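Long-range contacts in N-acetyl-beta-D glucosaminidase (Rhizomucor miehei CAU432, PDB 4ZM6), which probably removes terminal N-acetylglucosamine from glycosides with a family 3 glycosidase region and acetylates glucosamine from acetyl-CoA with a GCN5-related region: residues A[281-285]-A[304-308]; A[419-423]-A[510-516]; A[645-649]-A[854-858]; A[763-767]-A[809-815]. All coordinates share one frame; numbering follows the deposited sequence.

Interaction 1 (A[281-285]-A[304-308]); sequences TPKGA and FQKDA
Ala-308 N bonds to Phe-304 O at 2.7 Å, and Pro-282 of the other helix packs on this turn. Its CB lies 3.6 Å from Ala-308 N. Between the two helices the contact rests on packing rather than polar bonds. The short helix axes approach to 8.4 Å and cross at -45°. Pro-282 is the central piece. The CG of its ring meets Asp-307 CB at 3.5 Å, and the proline ring runs alongside the Asp-307 side chain. CD of the same proline reaches Phe-304 CD1 at 4.0 Å. Behind it, the methyls of Ala-285 and Ala-308 meet, CB to CB, at 4.1 Å. The backbones come closest at Pro-282 and Ala-308, CA to CA 3.9 Å. At the other end Thr-281 places OG1 over one face of the Phe-304 ring. A chi1 of 78° turns this hydroxyl to the ring. The region belongs to the family 3 N-terminal domain, of the TIM-barrel clan. Helices 281-291 and 304-318 come before and after strand 296-298. Ala-308 rests on Ile-298 of that strand, while Ala-285 touches Leu-270 and Phe-304 touches Glu-271.

Interaction 2 (A[419-423]-A[510-516]); sequences LLKRH and VRLIFGE
The last turns of helices 413-422 and 503-513 lie together, with the CA atoms of Leu-419 and Val-510 6.3 Å apart and the chains wider at Arg-422 and Phe-514. Arg-422 has the largest share of the buried surface. Its CB sits over the centre of the Phe-514 ring, 3.7 Å from the centroid and 8° off the normal, a CH-pi contact. Leu-419 approaches the same ring at its edge, Leu-419 CD2 to Phe-514 CE1 3.8 Å. Leu-419 CG also meets Val-510 CG2. A bend at chi2 (82°) takes Arg-422 CD past Val-510 CG1 at 3.6 Å and turns the guanidinium to Glu-516. The grip is side-on. NE gives a nearly straight bond to OE1 of Glu-516 at 3.0 Å, and NH2 bonds to OE2 of Glu-516 at 3.1 Å. Both oxygens are met on the syn side, with the donors tilted out of the carboxylate plane. Glu-516 is brought there by a Schellman motif. Gly-515, with positive phi, ends helix 503-513, and Glu-516 N returns to Arg-511 O. Helix 413-422 itself forms the crossover between parallel neighbours 392-397 and 426-431 in a beta-alpha-beta unit, and Leu-419 rests on Phe-394 of the first strand. Arg-511 NE is a second donor to Glu-516 OE2, at 3.1 Å, so the shared carboxylate probably offsets the two nearby positive charges. Two more acids join this network: Glu-507 pairs with Arg-422 NH2, and Asp-369 with Arg-511 NH1.

Interaction 3 (A[645-649]-A[854-858]); sequences DCIKL and RLGHF
Gly-856 and Leu-649 open an antiparallel pairing between the C-terminal strand 847-857 and strand 646-649, the outer strand of the acetyl-CoA-binding sheet in a GNAT fold. The second N-acetyltransferase range of the chain is thus joined to the first by backbone bonds. Gly-856 O accepts from Leu-649 N at 2.9 Å, with the donor 45° above the carbonyl plane. The glycine lets Leu-649 lie close, its CB and CD1 both near Gly-856 CA. His-857 faces Lys-648 as a non-hydrogen-bonded pair, CA to CA 4.4 Å, and its CA makes a CH···O contact with Ile-647 O. Phe-858 ends the pairing. Its O takes a straight bond from Ile-647 N at 2.8 Å, in the carbonyl plane, while Phe-858 N gives a weak one back to Ile-647 O. The phenyl ring extends beside the isoleucine. Phe-858 has CG anti to the backbone N (chi1 -176°), which carries CD2 to 4.0 Å from Ile-647 CD1. Met-116 and Arg-112 of helix 108-125 also touch this ring. The terminal carboxylate reaches the glycosidase part of the chain, where Arg-171 NH2 forms a salt bridge with OXT and also bonds to Asp-645 O.

Interaction 4 (A[763-767]-A[809-815]); sequences VIASL and RGIGIGI. With SO4 (sulfate ion), chain D.
Ile-815 packs on the strand through its long branch. CG1 is anti to the backbone N (chi1 -165°), and this sends CD1 out to the strand backbone, 3.8 Å from Ser-766 CA. The same methyl lies 4.1 Å from Ala-765 CB. Leu-767 comes from the strand in the opposite direction and overlaps the isoleucine. Leu-767 CD2 meets Ile-815 CG1 at 3.7 Å. Ile-764 fills the other end. Its CD1 touches Ile-811 CD1 at 3.7 Å, the two side chains crossing at about a right angle. Ile-811 uses its other branch on Ala-765, CG2 to CB, also 3.7 Å. Ile-764 and Ala-765 both face Ala-754 of the neighbouring antiparallel strand 751-756 in a classic beta bulge, and so two consecutive residues point toward the helix. The short strand and helix axes run 9.0 Å apart at 44°. This is a helix packed on strand 763-771 of a branched sheet, and both segments belong to the second N-acetyltransferase range. The glycine-rich turn before the helix resembles the acetyl-CoA pyrophosphate loop of the GNAT family. A sulfate, probably from the crystallisation liquor, sits at the helix start. It takes a bond from Gly-808 N and a weak one from Ile-811 N, and Gly-810 is the N-cap residue. The place is consistent with an anion site like that of the pyrophosphate. Arg-809 passes by Ile-764 CD1 with NH1, while its guanidinium forms salt bridges with Glu-806 and Glu-709.

Overall arrangement
The four contacts are well separated along an elongated chain. Interactions 1 and 4 lie farthest apart, with centres 73 Å from each other on opposite sides of the chain's centre, and both are away from the annotated sites. Interaction 3 is closest to the bound acetyl-CoA: the side chain of Leu-649 is about 5 Å from it. Interaction 2 approaches the cofactor through Arg-511, about 10 Å away, although its centre is 39 Å from that of interaction 3. Interactions 3 and 4 reach the same branched sheet, centres 31 Å apart. In sequence, both segments of interaction 4 fall between 645-649 and 854-858.

Interaction 1 (A[281-285]-A[304-308])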
loop_
_atom_site.group_PDB
_atom_site.type_symbol
_atom_site.label_atom_id
_atom_site.label_comp_id
_atom_site.label_asym_id
_atom_site.label_seq_id
_atom_site.Cartn_x
_atom_site.Cartn_y
_atom_site.Cartn_z
ATOM N N THR A 281 -4.225 -15.844 38.687
ATOM C CA THR A 281 -4.663 -14.551 38.161
ATOM C C THR A 281 -4.042 -13.388 38.957
ATOM O O THR A 281 -3.840 -12.310 38.397
ATOM C CB THR A 281 -6.202 -14.409 38.106
ATOM O OG1 THR A 281 -6.716 -14.124 39.408
ATOM C CG2 THR A 281 -6.855 -15.674 37.576
ATOM N N PRO A 282 -3.739 -13.595 40.261
ATOM C CA PRO A 282 -2.939 -12.583 40.965
ATOM C C PRO A 282 -1.479 -12.570 40.509
ATOM O O PRO A 282 -0.847 -11.513 40.489
ATOM C CB PRO A 282 -3.033 -13.012 42.439
ATOM C CG PRO A 282 -4.212 -13.921 42.510
ATOM C CD PRO A 282 -4.225 -14.629 41.193
ATOM N N LYS A 283 -0.957 -13.747 40.166
ATOM C CA LYS A 283 0.387 -13.883 39.601
ATOM C C LYS A 283 0.421 -13.361 38.161
ATOM O O LYS A 283 1.380 -12.700 37.750
ATOM C CB LYS A 283 0.825 -15.356 39.653
ATOM C CG LYS A 283 2.250 -15.640 39.196
ATOM C CD LYS A 283 3.293 -15.021 40.114
ATOM C CE LYS A 283 4.698 -15.402 39.674
ATOM N NZ LYS A 283 5.741 -14.871 40.594
ATOM N N GLY A 284 -0.637 -13.658 37.407
ATOM C CA GLY A 284 -0.788 -13.186 36.035
ATOM C C GLY A 284 -0.842 -11.673 35.932
ATOM O O GLY A 284 -0.467 -11.109 34.907
ATOM N N ALA A 285 -1.313 -11.018 36.990
ATOM C CA ALA A 285 -1.306 -9.559 37.068
ATOM C C ALA A 285 0.114 -9.008 37.152
ATOM O O ALA A 285 0.437 -8.018 36.497
ATOM C CB ALA A 285 -2.121 -9.091 38.262
ATOM N N PHE A 304 -9.314 -12.475 43.927
ATOM C CA PHE A 304 -8.181 -12.284 43.033
ATOM C C PHE A 304 -7.785 -10.810 43.011
ATOM O O PHE A 304 -6.597 -10.476 43.048
ATOM C CB PHE A 304 -8.532 -12.738 41.614
ATOM C CG PHE A 304 -8.913 -14.195 41.506
ATOM C CD1 PHE A 304 -8.133 -15.186 42.091
ATOM C CD2 PHE A 304 -10.038 -14.577 40.790
ATOM C CE1 PHE A 304 -8.483 -16.521 41.978
ATOM C CE2 PHE A 304 -10.391 -15.911 40.671
ATOM C CZ PHE A 304 -9.612 -16.884 41.265
ATOM N N GLN A 305 -8.792 -9.938 42.955
ATOM C CA GLN A 305 -8.587 -8.485 43.001
ATOM C C GLN A 305 -7.851 -8.065 44.275
ATOM O O GLN A 305 -6.970 -7.203 44.234
ATOM C CB GLN A 305 -9.932 -7.751 42.901
ATOM C CG GLN A 305 -10.612 -7.875 41.541
ATOM C CD GLN A 305 -12.105 -7.582 41.578
ATOM O OE1 GLN A 305 -12.874 -8.141 40.794
ATOM N NE2 GLN A 305 -12.520 -6.698 42.479
ATOM N N LYS A 306 -8.213 -8.682 45.398
ATOM C CA LYS A 306 -7.519 -8.457 46.667
ATOM C C LYS A 306 -6.098 -9.023 46.632
ATOM O O LYS A 306 -5.136 -8.320 46.961
ATOM C CB LYS A 306 -8.305 -9.077 47.833
ATOM C CG LYS A 306 -9.499 -8.252 48.299
ATOM C CD LYS A 306 -9.167 -7.344 49.477
ATOM C CE LYS A 306 -8.132 -6.291 49.110
ATOM N NZ LYS A 306 -7.995 -5.242 50.153
ATOM N N ASP A 307 -5.977 -10.288 46.227
ATOM C CA ASP A 307 -4.679 -10.967 46.135
ATOM C C ASP A 307 -3.720 -10.197 45.235
ATOM O O ASP A 307 -2.627 -9.818 45.654
ATOM C CB ASP A 307 -4.841 -12.390 45.575
ATOM C CG ASP A 307 -5.542 -13.335 46.536
ATOM O OD1 ASP A 307 -5.630 -13.033 47.745
ATOM O OD2 ASP A 307 -6.007 -14.394 46.070
ATOM N N ALA A 308 -4.149 -9.970 43.996
ATOM C CA ALA A 308 -3.341 -9.268 43.004
ATOM C C ALA A 308 -2.764 -7.972 43.567
ATOM O O ALA A 308 -1.602 -7.645 43.327
ATOM C CB ALA A 308 -4.167 -8.979 41.762
#

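Interaction 2 (A[419-423]-A[510-516])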
loop_
_atom_site.group_PDB
_atom_site.type_symbol
_atom_site.label_atom_id
_atom_site.label_comp_id
_atom_site.label_asym_id
_atom_site.label_seq_id
_atom_site.Cartn_x
_atom_site.Cartn_y
_atom_site.Cartn_z
ATOM N N LEU A 419 -41.967 -13.325 11.713
ATOM C CA LEU A 419 -42.647 -14.157 10.742
ATOM C C LEU A 419 -44.139 -13.977 10.835
ATOM O O LEU A 419 -44.848 -14.035 9.870
ATOM C CB LEU A 419 -42.367 -15.592 11.064
ATOM C CG LEU A 419 -41.074 -16.072 10.511
ATOM C CD1 LEU A 419 -40.869 -17.471 10.995
ATOM C CD2 LEU A 419 -41.213 -16.040 9.022
ATOM N N LEU A 420 -44.597 -13.807 12.046
ATOM C CA LEU A 420 -46.019 -13.594 12.364
ATOM C C LEU A 420 -46.614 -12.349 11.703
ATOM O O LEU A 420 -47.787 -12.355 11.322
ATOM C CB LEU A 420 -46.252 -13.502 13.878
ATOM C CG LEU A 420 -46.343 -14.817 14.646
ATOM C CD1 LEU A 420 -46.298 -14.534 16.141
ATOM C CD2 LEU A 420 -47.604 -15.583 14.269
ATOM N N LYS A 421 -45.827 -11.283 11.578
ATOM C CA LYS A 421 -46.308 -10.065 10.917
ATOM C C LYS A 421 -46.696 -10.334 9.448
ATOM O O LYS A 421 -47.602 -9.683 8.920
ATOM C CB LYS A 421 -45.283 -8.926 11.019
ATOM N N ARG A 422 -46.042 -11.308 8.811
ATOM C CA ARG A 422 -46.302 -11.639 7.405
ATOM C C ARG A 422 -47.245 -12.824 7.202
ATOM O O ARG A 422 -47.936 -12.885 6.185
ATOM C CB ARG A 422 -44.995 -11.941 6.651
ATOM C CG ARG A 422 -44.134 -10.731 6.330
ATOM C CD ARG A 422 -43.286 -10.333 7.521
ATOM N NE ARG A 422 -42.630 -9.046 7.332
ATOM C CZ ARG A 422 -41.945 -8.404 8.274
ATOM N NH1 ARG A 422 -41.803 -8.926 9.488
ATOM N NH2 ARG A 422 -41.396 -7.228 7.999
ATOM N N HIS A 423 -47.259 -13.778 8.130
ATOM C CA HIS A 423 -47.947 -15.049 7.881
ATOM C C HIS A 423 -48.250 -15.816 9.175
ATOM O O HIS A 423 -47.338 -16.225 9.899
ATOM C CB HIS A 423 -47.102 -15.901 6.936
ATOM C CG HIS A 423 -47.817 -17.092 6.387
ATOM N ND1 HIS A 423 -47.948 -18.270 7.091
ATOM C CD2 HIS A 423 -48.423 -17.297 5.193
ATOM C CE1 HIS A 423 -48.603 -19.149 6.356
ATOM N NE2 HIS A 423 -48.906 -18.584 5.199
ATOM N N VAL A 510 -36.337 -11.755 7.819
ATOM C CA VAL A 510 -37.697 -12.080 7.397
ATOM C C VAL A 510 -38.125 -11.203 6.221
ATOM O O VAL A 510 -38.687 -11.699 5.244
ATOM C CB VAL A 510 -38.692 -11.946 8.559
ATOM C CG1 VAL A 510 -40.125 -12.006 8.054
ATOM C CG2 VAL A 510 -38.441 -13.046 9.579
ATOM N N ARG A 511 -37.843 -9.908 6.314
ATOM C CA ARG A 511 -38.118 -8.983 5.207
ATOM C C ARG A 511 -37.496 -9.471 3.895
ATOM O O ARG A 511 -38.124 -9.401 2.835
ATOM C CB ARG A 511 -37.594 -7.584 5.529
ATOM C CG ARG A 511 -38.256 -6.941 6.734
ATOM C CD ARG A 511 -37.993 -5.450 6.765
ATOM N NE ARG A 511 -38.810 -4.757 5.771
ATOM C CZ ARG A 511 -38.527 -3.566 5.243
ATOM N NH1 ARG A 511 -37.428 -2.906 5.598
ATOM N NH2 ARG A 511 -39.350 -3.036 4.342
ATOM N N LEU A 512 -36.267 -9.977 3.989
ATOM C CA LEU A 512 -35.551 -10.512 2.837
ATOM C C LEU A 512 -36.252 -11.752 2.297
ATOM O O LEU A 512 -36.424 -11.892 1.086
ATOM C CB LEU A 512 -34.110 -10.865 3.217
ATOM C CG LEU A 512 -33.006 -10.485 2.226
ATOM C CD1 LEU A 512 -31.706 -11.156 2.646
ATOM C CD2 LEU A 512 -33.365 -10.860 0.799
ATOM N N ILE A 513 -36.652 -12.642 3.203
ATOM C CA ILE A 513 -37.312 -13.896 2.831
ATOM C C ILE A 513 -38.643 -13.648 2.115
ATOM O O ILE A 513 -38.951 -14.321 1.131
ATOM C CB ILE A 513 -37.483 -14.822 4.066
ATOM C CG1 ILE A 513 -36.120 -15.414 4.457
ATOM C CG2 ILE A 513 -38.470 -15.956 3.798
ATOM C CD1 ILE A 513 -36.072 -16.015 5.846
ATOM N N PHE A 514 -39.415 -12.674 2.587
ATOM C CA PHE A 514 -40.681 -12.317 1.936
ATOM C C PHE A 514 -40.534 -11.285 0.810
ATOM O O PHE A 514 -41.529 -10.780 0.298
ATOM C CB PHE A 514 -41.703 -11.849 2.977
ATOM C CG PHE A 514 -42.233 -12.966 3.820
ATOM C CD1 PHE A 514 -41.527 -13.403 4.925
ATOM C CD2 PHE A 514 -43.413 -13.612 3.482
ATOM C CE1 PHE A 514 -41.997 -14.447 5.694
ATOM C CE2 PHE A 514 -43.891 -14.660 4.248
ATOM C CZ PHE A 514 -43.181 -15.078 5.360
ATOM N N GLY A 515 -39.303 -10.976 0.416
ATOM C CA GLY A 515 -39.066 -10.118 -0.738
ATOM C C GLY A 515 -39.409 -8.650 -0.561
ATOM O O GLY A 515 -39.553 -7.929 -1.544
ATOM N N GLU A 516 -39.526 -8.200 0.682
ATOM C CA GLU A 516 -39.809 -6.799 0.970
ATOM C C GLU A 516 -38.562 -5.961 0.768
ATOM O O GLU A 516 -38.639 -4.771 0.486
ATOM C CB GLU A 516 -40.271 -6.641 2.417
ATOM C CG GLU A 516 -41.569 -7.354 2.739
ATOM C CD GLU A 516 -41.943 -7.247 4.200
ATOM O OE1 GLU A 516 -42.929 -7.904 4.604
ATOM O OE2 GLU A 516 -41.253 -6.513 4.941
#

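Interaction 3 (A[645-649]-A[854-858])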
loop_
_atom_site.group_PDB
_atom_site.type_symbol
_atom_site.label_atom_id
_atom_site.label_comp_id
_atom_site.label_asym_id
_atom_site.label_seq_id
_atom_site.Cartn_x
_atom_site.Cartn_y
_atom_site.Cartn_z
ATOM N N ASP A 645 -9.396 15.536 10.203
ATOM C CA ASP A 645 -10.558 15.310 11.069
ATOM C C ASP A 645 -11.655 16.375 10.946
ATOM O O ASP A 645 -12.782 16.142 11.373
ATOM C CB ASP A 645 -10.119 15.175 12.531
ATOM C CG ASP A 645 -9.164 14.008 12.755
ATOM O OD1 ASP A 645 -9.199 13.036 11.972
ATOM O OD2 ASP A 645 -8.380 14.063 13.729
ATOM N N CYS A 646 -11.332 17.541 10.388
ATOM C CA CYS A 646 -12.352 18.530 10.050
ATOM C C CYS A 646 -12.568 18.422 8.556
ATOM O O CYS A 646 -11.654 18.678 7.785
ATOM C CB CYS A 646 -11.912 19.942 10.432
ATOM S SG CYS A 646 -11.531 20.159 12.187
ATOM N N ILE A 647 -13.768 18.023 8.151
ATOM C CA ILE A 647 -14.055 17.756 6.751
ATOM C C ILE A 647 -15.172 18.681 6.283
ATOM O O ILE A 647 -16.061 19.013 7.059
ATOM C CB ILE A 647 -14.444 16.275 6.515
ATOM C CG1 ILE A 647 -13.703 15.346 7.482
ATOM C CG2 ILE A 647 -14.106 15.851 5.095
ATOM C CD1 ILE A 647 -14.120 13.888 7.371
ATOM N N LYS A 648 -15.116 19.084 5.012
ATOM C CA LYS A 648 -16.029 20.080 4.439
ATOM C C LYS A 648 -16.714 19.552 3.184
ATOM O O LYS A 648 -16.096 18.849 2.398
ATOM C CB LYS A 648 -15.230 21.339 4.080
ATOM C CG LYS A 648 -16.034 22.477 3.462
ATOM C CD LYS A 648 -15.129 23.541 2.852
ATOM C CE LYS A 648 -15.746 24.929 2.944
ATOM N NZ LYS A 648 -17.074 25.005 2.279
ATOM N N LEU A 649 -17.982 19.900 2.992
ATOM C CA LEU A 649 -18.662 19.641 1.722
ATOM C C LEU A 649 -18.370 20.797 0.775
ATOM O O LEU A 649 -18.629 21.962 1.105
ATOM C CB LEU A 649 -20.178 19.502 1.896
ATOM C CG LEU A 649 -20.758 18.176 2.387
ATOM C CD1 LEU A 649 -22.279 18.240 2.341
ATOM C CD2 LEU A 649 -20.257 16.994 1.572
ATOM N N ARG A 854 -26.000 25.339 0.305
ATOM C CA ARG A 854 -26.028 25.064 1.738
ATOM C C ARG A 854 -24.731 24.382 2.128
ATOM O O ARG A 854 -24.418 23.302 1.622
ATOM C CB ARG A 854 -27.207 24.169 2.096
ATOM C CG ARG A 854 -27.311 23.843 3.583
ATOM C CD ARG A 854 -28.443 22.867 3.858
ATOM N NE ARG A 854 -29.704 23.338 3.287
ATOM C CZ ARG A 854 -30.464 24.290 3.823
ATOM N NH1 ARG A 854 -30.105 24.900 4.954
ATOM N NH2 ARG A 854 -31.589 24.649 3.208
ATOM N N LEU A 855 -23.978 25.008 3.025
ATOM C CA LEU A 855 -22.714 24.446 3.466
ATOM C C LEU A 855 -22.954 23.207 4.313
ATOM O O LEU A 855 -24.037 23.023 4.873
ATOM C CB LEU A 855 -21.912 25.470 4.269
ATOM C CG LEU A 855 -21.594 26.798 3.577
ATOM C CD1 LEU A 855 -20.545 27.562 4.378
ATOM C CD2 LEU A 855 -21.130 26.588 2.138
ATOM N N GLY A 856 -21.936 22.357 4.382
ATOM C CA GLY A 856 -21.949 21.165 5.223
ATOM C C GLY A 856 -20.548 20.939 5.740
ATOM O O GLY A 856 -19.577 21.252 5.054
ATOM N N HIS A 857 -20.438 20.403 6.950
ATOM C CA HIS A 857 -19.139 20.125 7.554
ATOM C C HIS A 857 -19.250 18.897 8.447
ATOM O O HIS A 857 -20.337 18.345 8.619
ATOM C CB HIS A 857 -18.655 21.330 8.365
ATOM C CG HIS A 857 -19.384 21.515 9.660
ATOM N ND1 HIS A 857 -20.571 22.211 9.751
ATOM C CD2 HIS A 857 -19.099 21.087 10.912
ATOM C CE1 HIS A 857 -20.984 22.207 11.006
ATOM N NE2 HIS A 857 -20.108 21.533 11.731
ATOM N N PHE A 858 -18.118 18.468 8.999
ATOM C CA PHE A 858 -18.075 17.281 9.861
ATOM C C PHE A 858 -16.783 17.245 10.671
ATOM O O PHE A 858 -15.709 17.610 10.193
ATOM C CB PHE A 858 -18.207 15.992 9.032
ATOM C CG PHE A 858 -18.265 14.736 9.866
ATOM C CD1 PHE A 858 -19.457 14.325 10.452
ATOM C CD2 PHE A 858 -17.126 13.963 10.072
ATOM C CE1 PHE A 858 -19.514 13.176 11.226
ATOM C CE2 PHE A 858 -17.175 12.808 10.845
ATOM C CZ PHE A 858 -18.371 12.416 11.423
ATOM O OXT PHE A 858 -16.778 16.838 11.832
#

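Interaction 4 (A[763-767]-A[809-815])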
loop_
_atom_site.group_PDB
_atom_site.type_symbol
_atom_site.label_atom_id
_atom_site.label_comp_id
_atom_site.label_asym_id
_atom_site.label_seq_id
_atom_site.Cartn_x
_atom_site.Cartn_y
_atom_site.Cartn_z
ATOM N N VAL A 763 -1.853 50.563 4.009
ATOM C CA VAL A 763 -2.965 49.796 3.450
ATOM C C VAL A 763 -4.084 49.691 4.486
ATOM O O VAL A 763 -3.852 49.279 5.623
ATOM C CB VAL A 763 -2.521 48.382 3.025
ATOM C CG1 VAL A 763 -3.715 47.566 2.536
ATOM C CG2 VAL A 763 -1.445 48.461 1.948
ATOM N N ILE A 764 -5.290 50.075 4.086
ATOM C CA ILE A 764 -6.449 50.080 4.988
ATOM C C ILE A 764 -7.586 49.164 4.528
ATOM O O ILE A 764 -8.547 48.954 5.262
ATOM C CB ILE A 764 -6.996 51.514 5.202
ATOM C CG1 ILE A 764 -7.480 52.132 3.884
ATOM C CG2 ILE A 764 -5.935 52.388 5.863
ATOM C CD1 ILE A 764 -7.810 53.607 3.983
ATOM N N ALA A 765 -7.478 48.626 3.320
ATOM C CA ALA A 765 -8.466 47.700 2.796
ATOM C C ALA A 765 -7.845 46.975 1.614
ATOM O O ALA A 765 -6.772 47.369 1.138
ATOM C CB ALA A 765 -9.726 48.439 2.367
ATOM N N SER A 766 -8.503 45.919 1.142
ATOM C CA SER A 766 -8.016 45.194 -0.023
ATOM C C SER A 766 -9.079 44.281 -0.597
ATOM O O SER A 766 -10.035 43.941 0.088
ATOM C CB SER A 766 -6.781 44.360 0.340
ATOM O OG SER A 766 -7.148 43.049 0.721
ATOM N N LEU A 767 -8.902 43.891 -1.858
ATOM C CA LEU A 767 -9.703 42.824 -2.463
ATOM C C LEU A 767 -8.987 42.210 -3.650
ATOM O O LEU A 767 -7.988 42.744 -4.121
ATOM C CB LEU A 767 -11.092 43.326 -2.873
ATOM C CG LEU A 767 -11.185 44.370 -3.989
ATOM C CD1 LEU A 767 -10.947 43.765 -5.365
ATOM C CD2 LEU A 767 -12.547 45.046 -3.954
ATOM N N ARG A 809 -16.265 54.133 7.514
ATOM C CA ARG A 809 -15.919 55.288 6.685
ATOM C C ARG A 809 -16.441 55.124 5.259
ATOM O O ARG A 809 -16.212 55.984 4.409
ATOM C CB ARG A 809 -14.405 55.485 6.651
ATOM C CG ARG A 809 -13.768 55.641 8.021
ATOM C CD ARG A 809 -12.251 55.594 7.943
ATOM N NE ARG A 809 -11.718 56.716 7.174
ATOM C CZ ARG A 809 -10.501 56.759 6.637
ATOM N NH1 ARG A 809 -9.665 55.735 6.774
ATOM N NH2 ARG A 809 -10.124 57.833 5.953
ATOM N N GLY A 810 -17.137 54.018 5.001
ATOM C CA GLY A 810 -17.695 53.738 3.677
ATOM C C GLY A 810 -16.696 53.156 2.686
ATOM O O GLY A 810 -16.984 53.073 1.488
ATOM N N ILE A 811 -15.531 52.739 3.189
ATOM C CA ILE A 811 -14.441 52.241 2.348
ATOM C C ILE A 811 -14.811 50.942 1.643
ATOM O O ILE A 811 -14.629 50.818 0.431
ATOM C CB ILE A 811 -13.151 52.013 3.164
ATOM C CG1 ILE A 811 -12.590 53.356 3.642
ATOM C CG2 ILE A 811 -12.114 51.261 2.335
ATOM C CD1 ILE A 811 -11.423 53.248 4.598
ATOM N N GLY A 812 -15.322 49.979 2.405
ATOM C CA GLY A 812 -15.711 48.685 1.859
ATOM C C GLY A 812 -16.580 48.802 0.623
ATOM O O GLY A 812 -16.355 48.114 -0.369
ATOM N N ILE A 813 -17.562 49.694 0.673
ATOM C CA ILE A 813 -18.485 49.875 -0.451
ATOM C C ILE A 813 -17.755 50.632 -1.559
ATOM O O ILE A 813 -18.015 50.417 -2.747
ATOM C CB ILE A 813 -19.782 50.633 -0.064
ATOM C CG1 ILE A 813 -20.298 50.196 1.318
ATOM C CG2 ILE A 813 -20.861 50.402 -1.120
ATOM C CD1 ILE A 813 -19.993 51.154 2.458
ATOM N N GLY A 814 -16.847 51.518 -1.154
ATOM C CA GLY A 814 -15.992 52.238 -2.081
ATOM C C GLY A 814 -15.115 51.323 -2.905
ATOM O O GLY A 814 -15.176 51.335 -4.138
ATOM N N ILE A 815 -14.305 50.521 -2.220
ATOM C CA ILE A 815 -13.377 49.610 -2.889
ATOM C C ILE A 815 -14.092 48.587 -3.770
ATOM O O ILE A 815 -13.572 48.204 -4.818
ATOM C CB ILE A 815 -12.451 48.894 -1.886
ATOM C CG1 ILE A 815 -11.280 48.245 -2.620
ATOM C CG2 ILE A 815 -13.217 47.866 -1.067
ATOM C CD1 ILE A 815 -10.189 47.757 -1.696
HETATM S S SO4 D . -17.118 49.927 6.058
HETATM O O1 SO4 D . -15.952 50.842 5.999
HETATM O O2 SO4 D . -17.908 50.242 7.265
HETATM O O3 SO4 D . -16.663 48.518 6.141
HETATM O O4 SO4 D . -17.970 50.127 4.862
#